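Local atomic coordinates of peptidase S9 prolyl oligopeptidase catalytic domain-containing protein (PDB entry 4HXF), a protein that probably cleaves peptides as a serine protease of the acylaminoacyl peptidase type, pairing an alpha/beta-hydrolase domain with a beta-propeller in a self-compartmentalizing hexamer. Residues A[45-50]-A[90-95]; A[85-90]-A[155-160]; A[246-251]-A[267-272]; A[255-260]-A[276-281]. All coordinates share one frame; numbering follows the deposited sequence. Where two conformers were deposited one is given.

Contact 1 of 4, residues A[45-50]-A[90-95]; sequences IVIENL and ADLKTL
One methyl group, CD1 of Ile-47, takes part in both of the closest approaches, with Leu-95 and Leu-92. The side chains of Ile-47 and Leu-95 run at each other tip to tip, and Ile-47 CD1 stops 3.6 Å from Leu-95 CD2. Leu-92 crosses Ile-47 at a slant instead: its CD2 lies 3.9 Å from Ile-47 CD1 and 4.1 Å from Ile-47 CG2, touching both branches. Ile-47 can reach this far because its CG1 stands opposite the carbonyl carbon (chi1 -59°), which carries CD1 toward the two leucines. No polar atom joins the two segments, so the contact is purely apolar. It lies between two adjacent four-stranded blades of the beta-propeller: strand 40-49 belongs to one, and 90-95 is the end of strand 86-91 plus the turn that leads into strand 97-102 of the next. That turn is an Asx motif. Thr-94 N donates to Asp-91 OD2 at 2.8 Å, arriving from above the carboxylate plane, and Leu-95 N closes the loop on Asp-91 O at 2.7 Å. Leu-95, at the end of this turn, has a positive phi, and its side chain faces Ile-47. Lys-56 of strand 54-59 lies alongside, its NZ bonded to Leu-92 O. Farther out, Leu-95 packs on Ser-96 of the third subunit, and Thr-94 on Lys-93 of the second.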
# COMPACT_ATOMS: atom_id res chain seq x y z
N ILE A 45 -2.45 -8.08 30.30
CA ILE A 45 -2.19 -8.90 31.48
C ILE A 45 -1.66 -8.01 32.58
O ILE A 45 -0.75 -7.18 32.37
CB ILE A 45 -1.17 -10.05 31.15
CG1 ILE A 45 -1.77 -11.04 30.17
CG2 ILE A 45 -0.67 -10.71 32.42
CD1 ILE A 45 -0.70 -11.98 29.51
N VAL A 46 -2.20 -8.18 33.79
CA VAL A 46 -1.77 -7.45 34.96
C VAL A 46 -1.16 -8.45 35.91
O VAL A 46 -1.72 -9.53 36.14
CB VAL A 46 -2.95 -6.70 35.64
CG1 VAL A 46 -2.43 -5.89 36.87
CG2 VAL A 46 -3.66 -5.82 34.58
N ILE A 47 -0.00 -8.13 36.44
CA ILE A 47 0.70 -8.98 37.42
C ILE A 47 0.81 -8.18 38.67
O ILE A 47 1.37 -7.04 38.70
CB ILE A 47 2.11 -9.36 36.92
CG1 ILE A 47 1.97 -10.13 35.55
CG2 ILE A 47 2.88 -10.15 37.97
CD1 ILE A 47 3.13 -9.94 34.64
N GLU A 48 0.21 -8.72 39.72
CA GLU A 48 0.26 -8.05 41.03
C GLU A 48 1.11 -8.76 42.00
O GLU A 48 1.07 -10.01 42.10
CB GLU A 48 -1.07 -7.90 41.68
CG GLU A 48 -1.94 -7.19 40.77
CD GLU A 48 -3.06 -6.46 41.46
OE1 GLU A 48 -3.19 -6.38 42.72
OE2 GLU A 48 -3.85 -6.01 40.64
N ASN A 49 1.88 -7.98 42.74
CA ASN A 49 2.77 -8.66 43.72
C ASN A 49 2.17 -8.37 45.05
O ASN A 49 2.20 -7.20 45.43
CB ASN A 49 4.22 -8.15 43.75
CG ASN A 49 5.04 -8.85 44.89
OD1 ASN A 49 4.73 -8.72 46.07
ND2 ASN A 49 5.94 -9.70 44.49
N LEU A 50 1.70 -9.43 45.74
CA LEU A 50 0.86 -9.30 46.93
C LEU A 50 1.77 -8.78 48.09
O LEU A 50 1.31 -8.12 49.00
CB LEU A 50 0.19 -10.64 47.26
CG LEU A 50 -0.72 -11.22 46.19
CD1 LEU A 50 -0.95 -12.73 46.33
CD2 LEU A 50 -2.00 -10.42 46.21
N ALA A 90 8.21 -14.42 29.15
CA ALA A 90 8.86 -13.27 29.82
C ALA A 90 9.42 -13.67 31.15
O ALA A 90 8.80 -14.46 31.87
CB ALA A 90 7.86 -12.08 30.06
N ASP A 91 10.53 -13.08 31.55
CA ASP A 91 10.97 -13.16 32.91
C ASP A 91 10.05 -12.30 33.81
O ASP A 91 9.74 -11.19 33.48
CB ASP A 91 12.44 -12.76 33.07
CG ASP A 91 12.66 -11.36 33.09
OD1 ASP A 91 12.53 -10.80 31.99
OD2 ASP A 91 13.08 -10.81 34.17
N LEU A 92 9.65 -12.86 34.90
CA LEU A 92 8.64 -12.17 35.78
C LEU A 92 9.28 -10.99 36.51
O LEU A 92 8.58 -10.00 36.76
CB LEU A 92 7.96 -13.19 36.74
CG LEU A 92 6.67 -13.71 36.16
CD1 LEU A 92 6.19 -14.95 36.90
CD2 LEU A 92 5.59 -12.61 36.10
N LYS A 93 10.59 -11.02 36.75
CA LYS A 93 11.27 -9.89 37.42
C LYS A 93 11.19 -8.62 36.57
O LYS A 93 10.89 -7.54 37.10
CB LYS A 93 12.70 -10.21 37.76
CG LYS A 93 13.38 -9.20 38.66
N THR A 94 11.61 -8.68 35.31
CA THR A 94 11.72 -7.46 34.52
C THR A 94 10.69 -7.40 33.40
O THR A 94 10.61 -6.38 32.71
CB THR A 94 13.15 -7.34 33.86
OG1 THR A 94 13.31 -8.34 32.88
CG2 THR A 94 14.34 -7.47 34.88
N LEU A 95 10.01 -8.51 33.13
CA LEU A 95 9.05 -8.62 32.04
C LEU A 95 9.68 -8.41 30.65
O LEU A 95 9.00 -8.17 29.66
CB LEU A 95 7.75 -7.80 32.27
CG LEU A 95 6.99 -8.24 33.49
CD1 LEU A 95 5.83 -7.18 33.65
CD2 LEU A 95 6.44 -9.63 33.18

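Contact 2 of 4, residues A[85-90]-A[155-160]; sequences AQIWVA and WVIDTE
Ile-87 and Ile-157 meet end-on: the two side chains reach toward each other tip to tip, and their CD1 methyls are 3.7 Å apart. Both use the same torsion, with CG1 opposite the carbonyl carbon (chi1 -59° and -57°), which points each side chain's CD1 at the other strand. The second pair is turned differently. Val-89 and Thr-159 cross at about a right angle, and in the conformer of Val-89 described here its CG2 lies 3.9 Å from Thr-159 CG2; Val-89 has a second conformer, so this touch is less certain than the isoleucine pair. Thr-159 offers its methyl to Val-89 while its OG1 is hydrogen-bonded to Arg-116 O. Just before it, Asp-158 OD1 accepts Glu-160 N at 2.9 Å, an Asx turn that bends the chain away at the end of strand 151-158; the same OD1 is in a salt bridge with Arg-116. On the opposite side of strand 86-91 from Ile-87 and Val-89, Trp-88 NE1 donates to Gln-86 OE1 at 2.9 Å, nearly straight (164°) and in the indole plane, though from above the amide carbonyl plane. Arg-77 adds a cation-pi contact to that indole. Leu-101 and Leu-118 fill in around the isoleucines, and the side chain of Thr-159 is about 6 Å from that of Glu-162, a ligand of a bound magnesium ion. Apolar side chains meeting between the faces of successive four-stranded sheets are what hold neighbouring blades of a beta-propeller together.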
# COMPACT_ATOMS: atom_id res chain seq x y z
N ALA A 85 -1.38 -16.38 16.00
CA ALA A 85 -1.09 -16.31 17.40
C ALA A 85 0.38 -16.61 17.62
O ALA A 85 0.99 -17.32 16.88
CB ALA A 85 -1.93 -17.31 18.11
N GLN A 86 0.92 -16.03 18.68
CA GLN A 86 2.30 -16.16 19.05
C GLN A 86 2.35 -16.51 20.49
O GLN A 86 1.73 -15.82 21.30
CB GLN A 86 3.01 -14.86 18.97
CG GLN A 86 2.95 -14.20 17.65
CD GLN A 86 3.49 -12.76 17.72
OE1 GLN A 86 3.22 -11.91 18.70
NE2 GLN A 86 4.29 -12.45 16.67
N ILE A 87 3.16 -17.49 20.86
CA ILE A 87 3.46 -17.77 22.25
C ILE A 87 4.77 -17.08 22.63
O ILE A 87 5.79 -17.18 21.93
CB ILE A 87 3.65 -19.27 22.49
CG1 ILE A 87 2.36 -20.06 22.10
CG2 ILE A 87 4.12 -19.58 23.92
CD1 ILE A 87 2.62 -21.56 22.05
N TRP A 88 4.71 -16.34 23.74
CA TRP A 88 5.80 -15.61 24.28
C TRP A 88 6.12 -16.08 25.69
O TRP A 88 5.27 -16.61 26.36
CB TRP A 88 5.46 -14.13 24.43
CG TRP A 88 5.32 -13.37 23.18
CD1 TRP A 88 4.31 -13.48 22.22
CD2 TRP A 88 6.25 -12.33 22.65
NE1 TRP A 88 4.54 -12.52 21.25
CE2 TRP A 88 5.68 -11.84 21.47
CE3 TRP A 88 7.43 -11.78 23.09
CZ2 TRP A 88 6.30 -10.83 20.73
CZ3 TRP A 88 8.07 -10.79 22.39
CH2 TRP A 88 7.48 -10.28 21.21
N VAL A 89 7.37 -15.89 26.11
CA VAL A 89 7.82 -16.12 27.49
C VAL A 89 8.55 -14.86 27.98
O VAL A 89 9.42 -14.31 27.29
CB VAL A 89 8.75 -17.34 27.61
CG1 VAL A 89 9.39 -17.50 29.00
CG2 VAL A 89 8.08 -18.60 27.17
N ALA A 90 8.21 -14.42 29.15
CA ALA A 90 8.86 -13.27 29.82
C ALA A 90 9.42 -13.67 31.15
O ALA A 90 8.80 -14.46 31.87
CB ALA A 90 7.86 -12.08 30.06
N TRP A 155 1.12 -30.46 21.06
CA TRP A 155 2.52 -30.14 20.86
C TRP A 155 3.20 -30.00 22.19
O TRP A 155 2.75 -29.21 23.03
CB TRP A 155 2.68 -28.80 20.13
CG TRP A 155 2.11 -28.68 18.72
CD1 TRP A 155 1.79 -29.64 17.84
CD2 TRP A 155 1.99 -27.43 17.94
NE1 TRP A 155 1.31 -29.10 16.66
CE2 TRP A 155 1.43 -27.80 16.65
CE3 TRP A 155 2.23 -26.07 18.20
CZ2 TRP A 155 1.11 -26.83 15.65
CZ3 TRP A 155 1.91 -25.12 17.20
CH2 TRP A 155 1.37 -25.50 15.96
N VAL A 156 4.33 -30.62 22.38
CA VAL A 156 5.19 -30.31 23.53
C VAL A 156 6.28 -29.36 23.01
O VAL A 156 7.05 -29.66 22.08
CB VAL A 156 5.83 -31.53 24.07
CG1 VAL A 156 6.78 -31.19 25.22
CG2 VAL A 156 4.72 -32.59 24.49
N ILE A 157 6.34 -28.19 23.63
CA ILE A 157 7.23 -27.10 23.23
C ILE A 157 8.29 -26.88 24.27
O ILE A 157 8.03 -26.66 25.47
CB ILE A 157 6.45 -25.79 23.01
CG1 ILE A 157 5.33 -25.93 21.97
CG2 ILE A 157 7.37 -24.60 22.55
CD1 ILE A 157 4.27 -24.87 22.13
N ASP A 158 9.56 -26.92 23.83
CA ASP A 158 10.69 -26.52 24.65
C ASP A 158 10.81 -24.99 24.57
O ASP A 158 11.08 -24.46 23.49
CB ASP A 158 11.98 -27.15 24.21
CG ASP A 158 13.15 -26.59 24.93
OD1 ASP A 158 12.96 -26.04 26.07
OD2 ASP A 158 14.32 -26.72 24.45
N THR A 159 10.54 -24.31 25.71
CA THR A 159 10.60 -22.82 25.66
C THR A 159 12.07 -22.29 25.62
O THR A 159 12.24 -21.10 25.26
CB THR A 159 9.82 -22.14 26.81
OG1 THR A 159 10.45 -22.53 28.02
CG2 THR A 159 8.32 -22.46 26.81
N GLU A 160 13.05 -23.12 25.93
CA GLU A 160 14.46 -22.67 25.93
C GLU A 160 14.93 -22.66 24.43
O GLU A 160 15.20 -21.62 23.88
CB GLU A 160 15.34 -23.57 26.81
CG GLU A 160 15.10 -23.33 28.26
CD GLU A 160 16.19 -23.88 29.14
OE1 GLU A 160 17.36 -24.01 28.73
OE2 GLU A 160 15.83 -24.24 30.26

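Contact 3 of 4, residues A[246-251]-A[267-272]; sequences IYIYDG and AKIRNG
Ala-267 CB is the small partner at one end of this contact, and Ile-246 meets it with two methyls: CG2 at 3.8 Å from Ala-267 CB, and CD1 at 3.9 Å. Both get there because Ile-246 places CG1 between its backbone N and carbonyl carbon (chi1 55°), which swings CG2 opposite the carbonyl carbon. The next pair is a little looser. Ile-248 and Ile-269 lie at a slant to each other, with Ile-248 CG1 4.2 Å from Ile-269 CD1. The alternation along both chains brings these pairs into step, since 246-248 and 267-269 run only 12° apart. They face each other between two consecutive blades of the beta-propeller, strand 245-249 being the third of its sheet and strand 264-270 the first of the following one. Phe-276 and Val-274, from strand 273-280, and Leu-230 border the four aliphatic groups. One layer out, polar bonds gather round the strand that bears Ile-269. Arg-270 NH2 donates to Ile-269 O at 3.0 Å, with the oxygen in the guanidinium plane, and also forms a salt bridge with Asp-223, whose OD2 accepts Ile-269 N as well. Asp-307 takes Arg-270 NE, and Lys-268 CD lies over one guanidinium face, offset toward its rim. Asp-225 receives Gly-272 N where the chain turns. On the other strand, the side chain of Ile-246 is about 7 Å from that of Asp-244, a magnesium ligand.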
# COMPACT_ATOMS: atom_id res chain seq x y z
N ILE A 246 -16.65 -34.31 40.68
CA ILE A 246 -15.18 -34.44 40.58
C ILE A 246 -14.70 -35.67 41.42
O ILE A 246 -15.27 -36.04 42.47
CB ILE A 246 -14.44 -33.14 41.03
CG1 ILE A 246 -14.88 -32.76 42.43
CG2 ILE A 246 -14.58 -32.11 39.91
CD1 ILE A 246 -14.29 -31.42 42.88
N TYR A 247 -13.63 -36.28 40.94
CA TYR A 247 -13.03 -37.48 41.44
C TYR A 247 -11.51 -37.36 41.39
O TYR A 247 -10.97 -36.68 40.48
CB TYR A 247 -13.38 -38.69 40.57
CG TYR A 247 -14.84 -38.90 40.39
CD1 TYR A 247 -15.49 -39.79 41.19
CD2 TYR A 247 -15.56 -38.21 39.46
CE1 TYR A 247 -16.87 -39.94 41.09
CE2 TYR A 247 -16.88 -38.36 39.32
CZ TYR A 247 -17.55 -39.21 40.17
OH TYR A 247 -18.91 -39.32 40.02
N ILE A 248 -10.85 -37.93 42.38
CA ILE A 248 -9.38 -38.01 42.42
C ILE A 248 -9.04 -39.41 41.96
O ILE A 248 -9.57 -40.41 42.48
CB ILE A 248 -8.85 -37.69 43.84
CG1 ILE A 248 -9.03 -36.15 44.11
CG2 ILE A 248 -7.39 -38.15 44.00
CD1 ILE A 248 -8.86 -35.80 45.63
N TYR A 249 -8.11 -39.51 41.02
CA TYR A 249 -7.64 -40.79 40.54
C TYR A 249 -6.14 -40.95 40.81
O TYR A 249 -5.33 -40.22 40.30
CB TYR A 249 -7.96 -40.98 39.10
CG TYR A 249 -7.40 -42.25 38.52
CD1 TYR A 249 -7.87 -43.51 38.94
CD2 TYR A 249 -6.47 -42.20 37.52
CE1 TYR A 249 -7.37 -44.67 38.37
CE2 TYR A 249 -5.99 -43.32 36.96
CZ TYR A 249 -6.42 -44.55 37.39
OH TYR A 249 -5.86 -45.61 36.76
N ASP A 250 -5.80 -42.01 41.55
CA ASP A 250 -4.36 -42.30 41.78
C ASP A 250 -4.06 -43.79 41.65
O ASP A 250 -3.10 -44.30 42.26
CB ASP A 250 -4.06 -41.86 43.17
CG ASP A 250 -4.84 -42.67 44.21
OD1 ASP A 250 -5.55 -43.65 43.88
OD2 ASP A 250 -4.76 -42.26 45.37
N GLY A 251 -4.86 -44.47 40.83
CA GLY A 251 -4.96 -45.93 40.91
C GLY A 251 -6.36 -46.38 41.19
O GLY A 251 -6.85 -47.33 40.62
N ALA A 267 -12.98 -26.81 38.94
CA ALA A 267 -12.22 -27.39 39.98
C ALA A 267 -10.69 -27.51 39.58
O ALA A 267 -10.35 -27.67 38.40
CB ALA A 267 -12.75 -28.84 40.37
N LYS A 268 -9.87 -27.41 40.59
CA LYS A 268 -8.38 -27.54 40.49
C LYS A 268 -7.81 -28.29 41.63
O LYS A 268 -8.27 -28.19 42.75
CB LYS A 268 -7.75 -26.07 40.36
CG LYS A 268 -8.10 -25.23 39.20
CD LYS A 268 -7.45 -23.79 39.09
CE LYS A 268 -8.03 -23.03 37.84
NZ LYS A 268 -7.19 -21.81 37.41
N ILE A 269 -6.67 -28.96 41.44
CA ILE A 269 -6.00 -29.66 42.53
C ILE A 269 -4.61 -29.05 42.66
O ILE A 269 -3.92 -28.81 41.69
CB ILE A 269 -6.00 -31.23 42.25
CG1 ILE A 269 -5.42 -32.10 43.36
CG2 ILE A 269 -5.31 -31.58 40.93
CD1 ILE A 269 -5.82 -33.59 43.29
N ARG A 270 -4.24 -28.79 43.89
CA ARG A 270 -2.84 -28.29 44.10
C ARG A 270 -2.44 -28.85 45.43
O ARG A 270 -3.14 -28.62 46.41
CB ARG A 270 -2.73 -26.75 44.03
CG ARG A 270 -2.57 -26.11 42.61
CD ARG A 270 -3.76 -25.22 42.18
NE ARG A 270 -3.68 -24.58 40.84
CZ ARG A 270 -3.81 -25.26 39.69
NH1 ARG A 270 -3.78 -24.59 38.51
NH2 ARG A 270 -4.00 -26.60 39.71
N ASN A 271 -1.40 -29.71 45.42
CA ASN A 271 -0.88 -30.34 46.64
C ASN A 271 -1.89 -31.23 47.29
O ASN A 271 -2.11 -31.09 48.49
CB ASN A 271 -0.46 -29.26 47.66
N GLY A 272 -2.56 -32.11 46.52
CA GLY A 272 -3.58 -33.00 47.10
C GLY A 272 -4.86 -32.36 47.67
O GLY A 272 -5.83 -33.14 48.05

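Contact 4 of 4, residues A[255-260]-A[276-281]; sequences GILDDI and FTLFEE
Leu-257 drives both of its methyls at the ring of Phe-276, and this is the tight part of the contact: CD2 is 3.5 Å from Phe-276 CZ, and CD1 is 3.8 Å from Phe-276 CE2. The two side chains come from opposite directions, and Leu-257 CD2 meets the far end of the ring obliquely. Phe-276 holds CG between its backbone N and carbonyl carbon (chi1 68°), which turns the ring toward the loop. Leu-278 is packed less closely. It slides past Leu-257 with its CD2 4.2 Å from Leu-257 CD1, and is crossed at about a right angle by Ile-260, whose CG2 sits 4.0 Å from Leu-278 CD1. If an alanine stood in place of Leu-257, the end of the Phe-276 ring would probably lose its cover from this loop and Leu-278 CD2 a neighbour. From Leu-257 to Ile-260 the chain makes a type I beta turn, closed by Ile-260 N bonding to Leu-257 O at 3.2 Å, and there Asp-258 and Asp-259 are exposed to solvent. Hexane-1,6-diol, probably from the crystallisation liquor, comes within about 3 Å (nearest atoms) of the Ile-260 side chain. Segment 255-260 leaves strand 253-255, the last of one propeller blade, and leads toward strand 264-270, the first of the next, with Leu-257 also touching Val-264 of that strand and Ile-246 of strand 245-249, while Phe-276 and Leu-278 belong to strand 273-280.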
# COMPACT_ATOMS: atom_id res chain seq x y z
N GLY A 255 -14.57 -40.41 44.54
CA GLY A 255 -15.53 -39.30 44.51
C GLY A 255 -15.17 -38.50 45.74
O GLY A 255 -14.83 -39.04 46.76
N ILE A 256 -15.16 -37.20 45.65
CA ILE A 256 -15.00 -36.46 46.85
C ILE A 256 -16.27 -35.63 47.22
O ILE A 256 -16.32 -35.16 48.35
CB ILE A 256 -13.70 -35.66 46.84
CG1 ILE A 256 -13.77 -34.69 45.67
CG2 ILE A 256 -12.45 -36.59 46.87
CD1 ILE A 256 -12.46 -34.02 45.38
N LEU A 257 -17.27 -35.58 46.34
CA LEU A 257 -18.58 -34.94 46.61
C LEU A 257 -19.75 -35.93 46.43
O LEU A 257 -20.83 -35.61 45.89
CB LEU A 257 -18.84 -33.80 45.65
CG LEU A 257 -17.72 -32.84 45.52
CD1 LEU A 257 -18.17 -31.80 44.49
CD2 LEU A 257 -17.30 -32.26 46.90
N ASP A 258 -19.51 -37.19 46.80
CA ASP A 258 -20.52 -38.26 46.58
C ASP A 258 -21.89 -37.91 47.29
O ASP A 258 -22.97 -38.32 46.87
CB ASP A 258 -20.02 -39.65 47.11
CG ASP A 258 -19.05 -40.42 46.13
OD1 ASP A 258 -19.04 -40.18 44.89
OD2 ASP A 258 -18.34 -41.35 46.65
N ASP A 259 -21.80 -37.16 48.35
CA ASP A 259 -22.94 -36.83 49.19
C ASP A 259 -23.58 -35.45 48.95
O ASP A 259 -24.45 -35.04 49.69
CB ASP A 259 -22.45 -36.86 50.63
N ILE A 260 -23.08 -34.71 47.97
CA ILE A 260 -23.51 -33.32 47.76
C ILE A 260 -24.21 -33.34 46.40
O ILE A 260 -23.58 -33.69 45.37
CB ILE A 260 -22.34 -32.34 47.73
CG1 ILE A 260 -21.76 -32.22 49.17
CG2 ILE A 260 -22.81 -31.01 47.20
CD1 ILE A 260 -20.46 -31.42 49.23
N PHE A 276 -12.87 -25.89 44.45
CA PHE A 276 -13.92 -26.07 43.48
C PHE A 276 -15.11 -25.14 43.78
O PHE A 276 -15.32 -24.75 44.91
CB PHE A 276 -14.37 -27.54 43.50
CG PHE A 276 -15.06 -27.99 44.74
CD1 PHE A 276 -14.30 -28.51 45.79
CD2 PHE A 276 -16.44 -27.97 44.84
CE1 PHE A 276 -14.94 -28.94 46.91
CE2 PHE A 276 -17.05 -28.44 45.99
CZ PHE A 276 -16.30 -28.92 47.04
N THR A 277 -15.89 -24.87 42.77
CA THR A 277 -17.08 -24.12 42.90
C THR A 277 -18.30 -24.96 42.57
O THR A 277 -18.21 -25.91 41.78
CB THR A 277 -17.09 -22.92 41.94
OG1 THR A 277 -16.64 -23.29 40.62
CG2 THR A 277 -16.06 -21.83 42.51
N LEU A 278 -19.42 -24.63 43.17
CA LEU A 278 -20.72 -25.29 42.92
C LEU A 278 -21.76 -24.34 42.59
O LEU A 278 -21.80 -23.20 43.10
CB LEU A 278 -21.23 -25.96 44.23
CG LEU A 278 -20.42 -27.04 44.95
CD1 LEU A 278 -21.02 -27.52 46.31
CD2 LEU A 278 -20.32 -28.24 43.96
N PHE A 279 -22.68 -24.81 41.75
CA PHE A 279 -23.89 -24.06 41.38
C PHE A 279 -24.92 -24.32 42.48
O PHE A 279 -25.36 -25.47 42.75
CB PHE A 279 -24.47 -24.51 40.07
CG PHE A 279 -23.67 -24.22 38.87
CD1 PHE A 279 -22.87 -25.22 38.35
CD2 PHE A 279 -23.80 -23.03 38.16
CE1 PHE A 279 -22.18 -25.09 37.19
CE2 PHE A 279 -23.04 -22.87 36.99
CZ PHE A 279 -22.19 -23.90 36.53
N GLU A 280 -25.32 -23.27 43.19
CA GLU A 280 -26.19 -23.40 44.35
C GLU A 280 -27.25 -22.25 44.41
O GLU A 280 -26.91 -21.14 44.84
CB GLU A 280 -25.43 -23.37 45.66
CG GLU A 280 -24.46 -24.52 45.89
CD GLU A 280 -23.81 -24.48 47.24
OE1 GLU A 280 -22.84 -23.81 47.42
OE2 GLU A 280 -24.34 -25.13 48.13
N GLU A 281 -28.47 -22.56 44.04
CA GLU A 281 -29.66 -21.70 44.19
C GLU A 281 -29.39 -20.25 43.86
O GLU A 281 -29.69 -19.32 44.62
CB GLU A 281 -30.18 -21.84 45.64
CG GLU A 281 -30.33 -23.28 46.11
CD GLU A 281 -29.05 -23.81 46.82
OE1 GLU A 281 -28.45 -23.03 47.54
OE2 GLU A 281 -28.58 -24.97 46.60

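All four contacts join neighbouring blades of the beta-propeller, in two groups along the chain. Contacts 1 and 2 come first, their centres about 17 Å apart; strand 86-91 serves both, so its blade is packed against the blade before it and the one after, and both contacts touch the second subunit. Contacts 3 and 4 follow, with centres about 14 Å apart, and touch directly; strands 264-270 and 273-280 are neighbours in one sheet, and the segments of the two contacts alternate in sequence. Between the groups, centres are about 27 to 36 Å apart without touching. The same apolar blade-to-blade packing thus recurs at separate places round the propeller.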